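Local coordinates for YlmD (Geobacillus stearothermophilus, PDB 6T1B), which cleaves adenosine, inosine and S-methyl-5'-thioadenosine with phosphate to release the purine base, and also deaminates adenosine, using a catalytic zinc ion, at residues P3-Q7 against Y238-R242; L118-C122 against V139-H143; D125-F131 against V174-I180. All coordinates share one frame; numbering follows the deposited sequence.

Contact 1: P3-Q7 against Y238-R242; sequences PDIFQ and YVSER
I5 and S240 bring the two backbones nearest, their CA atoms 5.8 Å apart, yet no backbone-to-backbone hydrogen bond joins 3-7 to 238-242; side chains do the bonding instead. The carboxylate of D4 is the hub. Its OD1 takes the hydroxyl of S240 (OG to OD1 2.8 Å) and its OD2 the amide of E241 (N to OD2 2.9 Å, 154° at the hydrogen), each through the syn lone pair. OD1 also accepts F6 N on its anti side, an Asx turn that bends the N-terminal segment, while S240 OG receives R242 N in an ST turn. With CG anti to the backbone N (chi1 -157°), the D4 carboxylate is carried to the start of this second turn. The guanidinium of R242 stands 75° to that carboxylate, and its NE makes a long salt bridge of 3.5 Å to D4 OD1. NE and NH2 together grip the carbonyl oxygen of F6 side-on, NH2 to O being 3.0 Å, and NH1 goes to E247. I5 crosses Y238 at a slant, CD1 against its CB at 3.8 Å and CG2 near ring atom CD2, and F6 touches S240 CB with its ring. A water joins I5 N to V239 O. Were D4 an alanine, S240 OG and the E241 amide would probably lose this acceptor and the turn into F6 its OD1 bond. Carboxylate and guanidinium thus do most to join the segment entering edge strand 6-8 of one mixed sheet to edge strand 237-239 of the other, near the second zinc site.

Contact 2: L118-C122 against V139-H143; sequences LLALC and VGLAH. With NOS (inosine), chain B.
The imidazole of H143 and the carbonyl of C122 meet at inosine: C122 O lies oblique to the ring, 4.0 Å from CD2, and the ligand's O5' is likewise oblique to it, 3.1 Å from NE2. H81 packs edge-to-face with the same ring, and F123 meets it with planes at about 60°. The O5' hydroxyl donates to C122 O at 3.1 Å, while the thiol SG of C122 reaches the purine, 3.6 Å from C6. H143 swings its ring opposite the backbone N (chi1 161°), which brings NE2 to the catalytic zinc, bound also by H81 and C126; the D108 carboxylate is hydrogen-bonded to ND1 and probably helps fix the rotation of the imidazole.

Behind the pocket no hydrogen bond crosses between the strands, and the side chains that meet are apolar. Strands 118-123 and 138-144 belong to different sheets and run almost parallel, 11° between their directions and 7.6 Å between the axes of their short segments, too far for backbone bonding. Leucines fill the interval. L121 and L141 pass side against side, heading opposite ways, CD1 to CD2 3.9 Å, and the other branch of L121, CD2, rests on H143 CB at 3.7 Å. Farther from the ligand, L119 extends CD1 over the backbone of V139 and G140, 3.9 Å from G140 CA, and against V139 CG2. L110 and I268 continue the apolar layer, with T112 touching L119 and V139. The leucines end at L121, which rests on H143; C122, the next residue, and H143 itself meet the nucleoside, so the packing of the two sheets probably helps set the spacing of the pocket.

Contact 3: D125-F131 against V174-I180; sequences DCVPIYF and VAIGPAI
Strand 127-131 pairs antiparallel with strand 174-176, their axes 4.7 Å apart at an angle of 164°. Y130 and A175 form a hydrogen-bonded pair through both amides, between the non-hydrogen-bonded pairs I129 with I176 and F131 with V174. G177 N to P128 O (2.9 Å) and I180 N to D125 O (2.9 Å, 169°) prolong the ladder past the regular strands. Between these two bonds a water takes D125 N and gives to C126 O and P178 O, bridging the loops where no direct bond forms.

On the face bearing I129, F131, V174 and I176, V174, with CG1 opposite the backbone N (chi1 171°), turns that methyl to I129 CG2 at 3.7 Å and leaves CG2 for the F131 ring, and V127 CG1 crosses to I176 CG2 at 3.6 Å; helix 219-229 packs over this face. On the face bearing Y130 and A175, the tyrosine ring turns its edge to A175 O, in its plane and 3.4 Å from CD1, while its OH bonds G27 O. G177 sits beside P128, where a CB would collide with the proline CG. D125 lays its CB against I180, its carboxylate taken by the hydroxyls of S253 and T244 and the backbone N of R255. Ladder, water and carboxylate probably help hold the loop that brings C126 SG to the catalytic zinc.

Contacts 1 and 3 have centres about 10 Å apart, as do contacts 2 and 3, whereas 1 and 2 lie about 17 Å apart with nearest atoms about 8 Å from each other. In one mixed sheet, strands 138-144, 127-133, 173-176 and 237-239 are successive neighbours, so contact 3 stands in the middle, bonded to G140 and A142 on one flank and to Y238 and S240 on the other. Contacts 1 and 2 join this sheet to the second mixed sheet. Along the chain, contacts 2 and 3 interleave, nested within the loop closed by contact 1. Successive strands 127-133 and 138-144 bring C126 and H143 to the catalytic zinc; the other zinc site lies near contacts 1 and 3.

Contact 1: P3-Q7 against Y238-R242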
# COMPACT_ATOMS: atom_id res chain seq x y z
N PRO A 3 -9.40 -16.21 9.21
CA PRO A 3 -9.99 -15.33 8.19
C PRO A 3 -9.04 -14.19 7.85
O PRO A 3 -8.33 -13.70 8.73
CB PRO A 3 -11.24 -14.79 8.88
CG PRO A 3 -10.83 -14.70 10.32
CD PRO A 3 -9.87 -15.86 10.56
N ASP A 4 -9.03 -13.76 6.59
CA ASP A 4 -8.04 -12.77 6.18
C ASP A 4 -8.28 -11.46 6.91
O ASP A 4 -9.41 -11.11 7.26
CB ASP A 4 -8.09 -12.54 4.67
CG ASP A 4 -6.78 -11.98 4.13
OD1 ASP A 4 -6.70 -10.76 3.94
OD2 ASP A 4 -5.84 -12.79 3.94
N ILE A 5 -7.19 -10.73 7.16
CA ILE A 5 -7.33 -9.45 7.83
C ILE A 5 -8.04 -8.42 6.96
O ILE A 5 -8.53 -7.41 7.49
CB ILE A 5 -5.98 -8.91 8.34
CG1 ILE A 5 -4.96 -8.88 7.22
CG2 ILE A 5 -5.44 -9.78 9.45
CD1 ILE A 5 -3.98 -7.75 7.36
N PHE A 6 -8.08 -8.61 5.63
CA PHE A 6 -8.81 -7.74 4.72
C PHE A 6 -10.09 -8.44 4.30
O PHE A 6 -10.06 -9.48 3.64
CB PHE A 6 -7.96 -7.36 3.52
CG PHE A 6 -6.95 -6.31 3.84
CD1 PHE A 6 -5.76 -6.64 4.45
CD2 PHE A 6 -7.22 -4.97 3.57
CE1 PHE A 6 -4.84 -5.66 4.79
CE2 PHE A 6 -6.31 -4.00 3.89
CZ PHE A 6 -5.12 -4.34 4.49
N GLN A 7 -11.23 -7.89 4.73
CA GLN A 7 -12.52 -8.54 4.63
C GLN A 7 -13.45 -7.76 3.71
O GLN A 7 -13.50 -6.52 3.76
CB GLN A 7 -13.17 -8.65 6.00
CG GLN A 7 -12.30 -9.28 7.06
CD GLN A 7 -12.93 -9.24 8.44
OE1 GLN A 7 -12.29 -8.85 9.41
NE2 GLN A 7 -14.20 -9.63 8.52
N TYR A 238 0.38 -7.72 10.94
CA TYR A 238 -0.66 -8.56 10.37
C TYR A 238 -0.42 -8.63 8.87
O TYR A 238 -0.17 -7.61 8.24
CB TYR A 238 -2.02 -7.91 10.61
CG TYR A 238 -2.38 -7.76 12.08
CD1 TYR A 238 -1.83 -6.75 12.84
CD2 TYR A 238 -3.29 -8.62 12.68
CE1 TYR A 238 -2.16 -6.60 14.20
CE2 TYR A 238 -3.63 -8.47 14.02
CZ TYR A 238 -3.06 -7.46 14.77
OH TYR A 238 -3.40 -7.32 16.10
N VAL A 239 -0.49 -9.83 8.30
CA VAL A 239 -0.14 -10.02 6.89
C VAL A 239 -1.33 -10.67 6.18
O VAL A 239 -1.75 -11.77 6.54
CB VAL A 239 1.11 -10.89 6.73
CG1 VAL A 239 1.49 -11.03 5.28
CG2 VAL A 239 2.28 -10.31 7.52
N SER A 240 -1.85 -10.00 5.16
CA SER A 240 -2.86 -10.61 4.31
C SER A 240 -2.26 -11.75 3.50
O SER A 240 -1.14 -11.64 2.98
CB SER A 240 -3.40 -9.57 3.33
OG SER A 240 -4.39 -10.11 2.47
N GLU A 241 -3.02 -12.84 3.34
CA GLU A 241 -2.61 -13.94 2.48
C GLU A 241 -3.09 -13.78 1.04
O GLU A 241 -2.82 -14.64 0.20
CB GLU A 241 -3.14 -15.28 3.02
CG GLU A 241 -2.95 -15.52 4.52
CD GLU A 241 -1.58 -16.04 4.88
OE1 GLU A 241 -1.43 -16.58 6.00
OE2 GLU A 241 -0.66 -15.90 4.05
N ARG A 242 -3.82 -12.71 0.74
CA ARG A 242 -4.40 -12.56 -0.59
C ARG A 242 -3.33 -12.20 -1.60
O ARG A 242 -2.53 -11.27 -1.38
CB ARG A 242 -5.47 -11.48 -0.57
CG ARG A 242 -6.66 -11.79 0.31
CD ARG A 242 -7.59 -10.60 0.30
NE ARG A 242 -8.78 -10.79 1.13
CZ ARG A 242 -9.91 -11.33 0.71
NH1 ARG A 242 -10.03 -11.78 -0.52
NH2 ARG A 242 -10.93 -11.43 1.56
O HOH W 1 -4.69 -12.61 6.75

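Contact 2: L118-C122 against V139-H143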
# COMPACT_ATOMS: atom_id res chain seq x y z
N LEU A 118 -7.20 11.60 4.21
CA LEU A 118 -7.17 10.23 3.73
C LEU A 118 -5.94 10.02 2.88
O LEU A 118 -5.85 10.53 1.77
CB LEU A 118 -8.44 9.88 2.95
CG LEU A 118 -8.61 8.38 2.72
CD1 LEU A 118 -9.03 7.64 3.98
CD2 LEU A 118 -9.58 8.08 1.57
N LEU A 119 -4.97 9.24 3.37
CA LEU A 119 -3.82 8.88 2.57
C LEU A 119 -4.28 7.86 1.55
O LEU A 119 -4.99 6.91 1.90
CB LEU A 119 -2.73 8.27 3.46
CG LEU A 119 -2.38 9.14 4.68
CD1 LEU A 119 -1.30 8.41 5.48
CD2 LEU A 119 -1.95 10.51 4.33
N ALA A 120 -3.87 8.02 0.30
CA ALA A 120 -4.44 7.23 -0.78
C ALA A 120 -3.34 6.92 -1.79
O ALA A 120 -2.83 7.83 -2.46
CB ALA A 120 -5.59 8.00 -1.42
N LEU A 121 -2.99 5.63 -1.92
CA LEU A 121 -1.94 5.16 -2.81
C LEU A 121 -2.47 4.03 -3.71
O LEU A 121 -3.36 3.28 -3.30
CB LEU A 121 -0.70 4.68 -2.03
CG LEU A 121 0.26 5.76 -1.54
CD1 LEU A 121 -0.19 6.65 -0.39
CD2 LEU A 121 1.60 5.11 -1.18
N CYS A 122 -1.92 3.94 -4.91
CA CYS A 122 -2.39 3.00 -5.92
C CYS A 122 -1.54 1.75 -5.99
O CYS A 122 -0.30 1.84 -5.85
CB CYS A 122 -2.35 3.68 -7.28
SG CYS A 122 -3.66 4.90 -7.54
N VAL A 139 -1.19 7.66 11.34
CA VAL A 139 -1.43 6.64 10.34
C VAL A 139 -0.42 6.85 9.23
O VAL A 139 -0.01 8.00 8.96
CB VAL A 139 -2.88 6.64 9.78
CG1 VAL A 139 -3.88 6.29 10.86
CG2 VAL A 139 -3.21 7.98 9.10
N GLY A 140 -0.06 5.77 8.55
CA GLY A 140 0.87 5.86 7.44
C GLY A 140 0.55 4.81 6.40
O GLY A 140 -0.11 3.80 6.70
N LEU A 141 1.05 5.05 5.19
CA LEU A 141 0.83 4.11 4.11
C LEU A 141 2.01 4.20 3.16
O LEU A 141 2.40 5.30 2.73
CB LEU A 141 -0.48 4.47 3.38
CG LEU A 141 -0.92 3.58 2.22
CD1 LEU A 141 -1.02 2.12 2.59
CD2 LEU A 141 -2.26 4.11 1.70
N ALA A 142 2.56 3.05 2.81
CA ALA A 142 3.71 2.97 1.92
C ALA A 142 3.48 1.96 0.81
O ALA A 142 2.78 0.96 1.00
CB ALA A 142 4.99 2.61 2.70
N HIS A 143 4.10 2.25 -0.33
CA HIS A 143 4.06 1.46 -1.55
C HIS A 143 5.43 0.82 -1.72
O HIS A 143 6.42 1.53 -1.92
CB HIS A 143 3.73 2.43 -2.70
CG HIS A 143 4.07 1.94 -4.07
ND1 HIS A 143 5.11 2.47 -4.80
CD2 HIS A 143 3.46 1.04 -4.88
CE1 HIS A 143 5.15 1.89 -5.98
NE2 HIS A 143 4.15 1.03 -6.07
N9 NOS B . 0.28 4.80 -11.28
C4 NOS B . -0.05 5.60 -10.26
N3 NOS B . 0.60 5.94 -8.97
C2 NOS B . -0.02 6.90 -8.09
N1 NOS B . -1.26 7.53 -8.43
C6 NOS B . -1.93 7.24 -9.64
O6 NOS B . -2.97 7.79 -9.86
C5 NOS B . -1.24 6.21 -10.57
N7 NOS B . -1.63 5.74 -11.71
C8 NOS B . -0.71 4.89 -12.17
C5' NOS B . 1.87 2.18 -8.26
O5' NOS B . 1.73 0.80 -7.95
C4' NOS B . 2.29 2.37 -9.70
O4' NOS B . 1.15 2.84 -10.45
C1' NOS B . 1.50 3.97 -11.22
C2' NOS B . 2.72 4.59 -10.55
O2' NOS B . 3.52 5.26 -11.51
C3' NOS B . 3.42 3.37 -9.95
O3' NOS B . 4.33 2.81 -10.91

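Contact 3: D125-F131 against V174-I180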
# COMPACT_ATOMS: atom_id res chain seq x y z
N ASP A 125 -0.12 -5.10 -7.49
CA ASP A 125 0.83 -6.19 -7.26
C ASP A 125 1.80 -5.78 -6.13
O ASP A 125 2.19 -6.61 -5.32
CB ASP A 125 1.69 -6.59 -8.45
CG ASP A 125 0.99 -7.51 -9.44
OD1 ASP A 125 1.58 -7.64 -10.52
OD2 ASP A 125 -0.07 -8.13 -9.15
N CYS A 126 2.20 -4.51 -6.08
CA CYS A 126 3.20 -4.09 -5.10
C CYS A 126 2.59 -4.13 -3.71
O CYS A 126 1.37 -4.13 -3.54
CB CYS A 126 3.71 -2.70 -5.45
SG CYS A 126 4.67 -2.66 -6.99
N VAL A 127 3.44 -4.15 -2.70
CA VAL A 127 2.97 -4.34 -1.34
C VAL A 127 2.44 -3.05 -0.72
O VAL A 127 3.19 -2.07 -0.60
CB VAL A 127 4.08 -4.92 -0.44
CG1 VAL A 127 3.52 -5.17 0.96
CG2 VAL A 127 4.64 -6.18 -1.05
N PRO A 128 1.16 -3.01 -0.32
CA PRO A 128 0.67 -1.87 0.47
C PRO A 128 0.95 -2.11 1.94
O PRO A 128 0.53 -3.13 2.51
CB PRO A 128 -0.84 -1.84 0.15
CG PRO A 128 -1.20 -3.26 -0.15
CD PRO A 128 0.08 -4.00 -0.56
N ILE A 129 1.65 -1.19 2.57
CA ILE A 129 2.03 -1.33 3.98
C ILE A 129 1.31 -0.23 4.75
O ILE A 129 1.57 0.96 4.54
CB ILE A 129 3.55 -1.28 4.19
CG1 ILE A 129 4.31 -2.21 3.25
CG2 ILE A 129 3.83 -1.67 5.64
CD1 ILE A 129 5.80 -2.08 3.39
N TYR A 130 0.38 -0.63 5.62
CA TYR A 130 -0.41 0.28 6.42
C TYR A 130 0.19 0.34 7.83
O TYR A 130 0.47 -0.70 8.42
CB TYR A 130 -1.85 -0.22 6.55
CG TYR A 130 -2.63 -0.48 5.26
CD1 TYR A 130 -2.34 -1.57 4.45
CD2 TYR A 130 -3.70 0.34 4.90
CE1 TYR A 130 -3.07 -1.82 3.29
CE2 TYR A 130 -4.43 0.10 3.77
CZ TYR A 130 -4.10 -0.98 2.95
OH TYR A 130 -4.85 -1.26 1.82
N PHE A 131 0.30 1.56 8.38
CA PHE A 131 0.89 1.77 9.69
C PHE A 131 -0.10 2.53 10.57
O PHE A 131 -0.78 3.46 10.09
CB PHE A 131 2.14 2.64 9.58
CG PHE A 131 3.26 2.06 8.77
CD1 PHE A 131 3.26 2.10 7.39
CD2 PHE A 131 4.37 1.53 9.40
CE1 PHE A 131 4.34 1.61 6.69
CE2 PHE A 131 5.43 1.03 8.69
CZ PHE A 131 5.42 1.08 7.34
N VAL A 174 1.16 -2.74 12.14
CA VAL A 174 1.30 -2.75 10.69
C VAL A 174 0.36 -3.79 10.10
O VAL A 174 0.23 -4.89 10.64
CB VAL A 174 2.75 -3.06 10.26
CG1 VAL A 174 2.79 -3.28 8.77
CG2 VAL A 174 3.69 -1.94 10.71
N ALA A 175 -0.28 -3.45 8.99
CA ALA A 175 -0.96 -4.45 8.17
C ALA A 175 -0.29 -4.44 6.81
O ALA A 175 -0.12 -3.37 6.21
CB ALA A 175 -2.45 -4.15 8.03
N ILE A 176 0.11 -5.61 6.34
CA ILE A 176 0.66 -5.79 5.00
C ILE A 176 -0.49 -6.34 4.16
O ILE A 176 -1.04 -7.40 4.49
CB ILE A 176 1.87 -6.72 5.03
CG1 ILE A 176 3.03 -6.01 5.72
CG2 ILE A 176 2.27 -7.16 3.63
CD1 ILE A 176 4.16 -6.92 6.10
N GLY A 177 -0.89 -5.60 3.14
CA GLY A 177 -2.10 -5.91 2.42
C GLY A 177 -1.90 -6.82 1.23
O GLY A 177 -0.79 -7.32 0.98
N PRO A 178 -2.97 -7.06 0.49
CA PRO A 178 -2.91 -7.91 -0.71
C PRO A 178 -1.86 -7.42 -1.70
O PRO A 178 -1.76 -6.23 -1.98
CB PRO A 178 -4.32 -7.80 -1.29
CG PRO A 178 -5.18 -7.53 -0.10
CD PRO A 178 -4.35 -6.61 0.76
N ALA A 179 -1.12 -8.37 -2.26
CA ALA A 179 0.00 -8.09 -3.13
C ALA A 179 0.33 -9.37 -3.87
O ALA A 179 -0.25 -10.43 -3.60
CB ALA A 179 1.21 -7.59 -2.34
N ILE A 180 1.23 -9.29 -4.83
CA ILE A 180 1.58 -10.48 -5.59
C ILE A 180 2.36 -11.42 -4.68
O ILE A 180 3.25 -11.00 -3.94
CB ILE A 180 2.35 -10.11 -6.86
CG1 ILE A 180 2.42 -11.30 -7.80
CG2 ILE A 180 3.70 -9.54 -6.53
CD1 ILE A 180 3.00 -10.96 -9.15
O HOH W 2 -0.96 -4.84 -4.62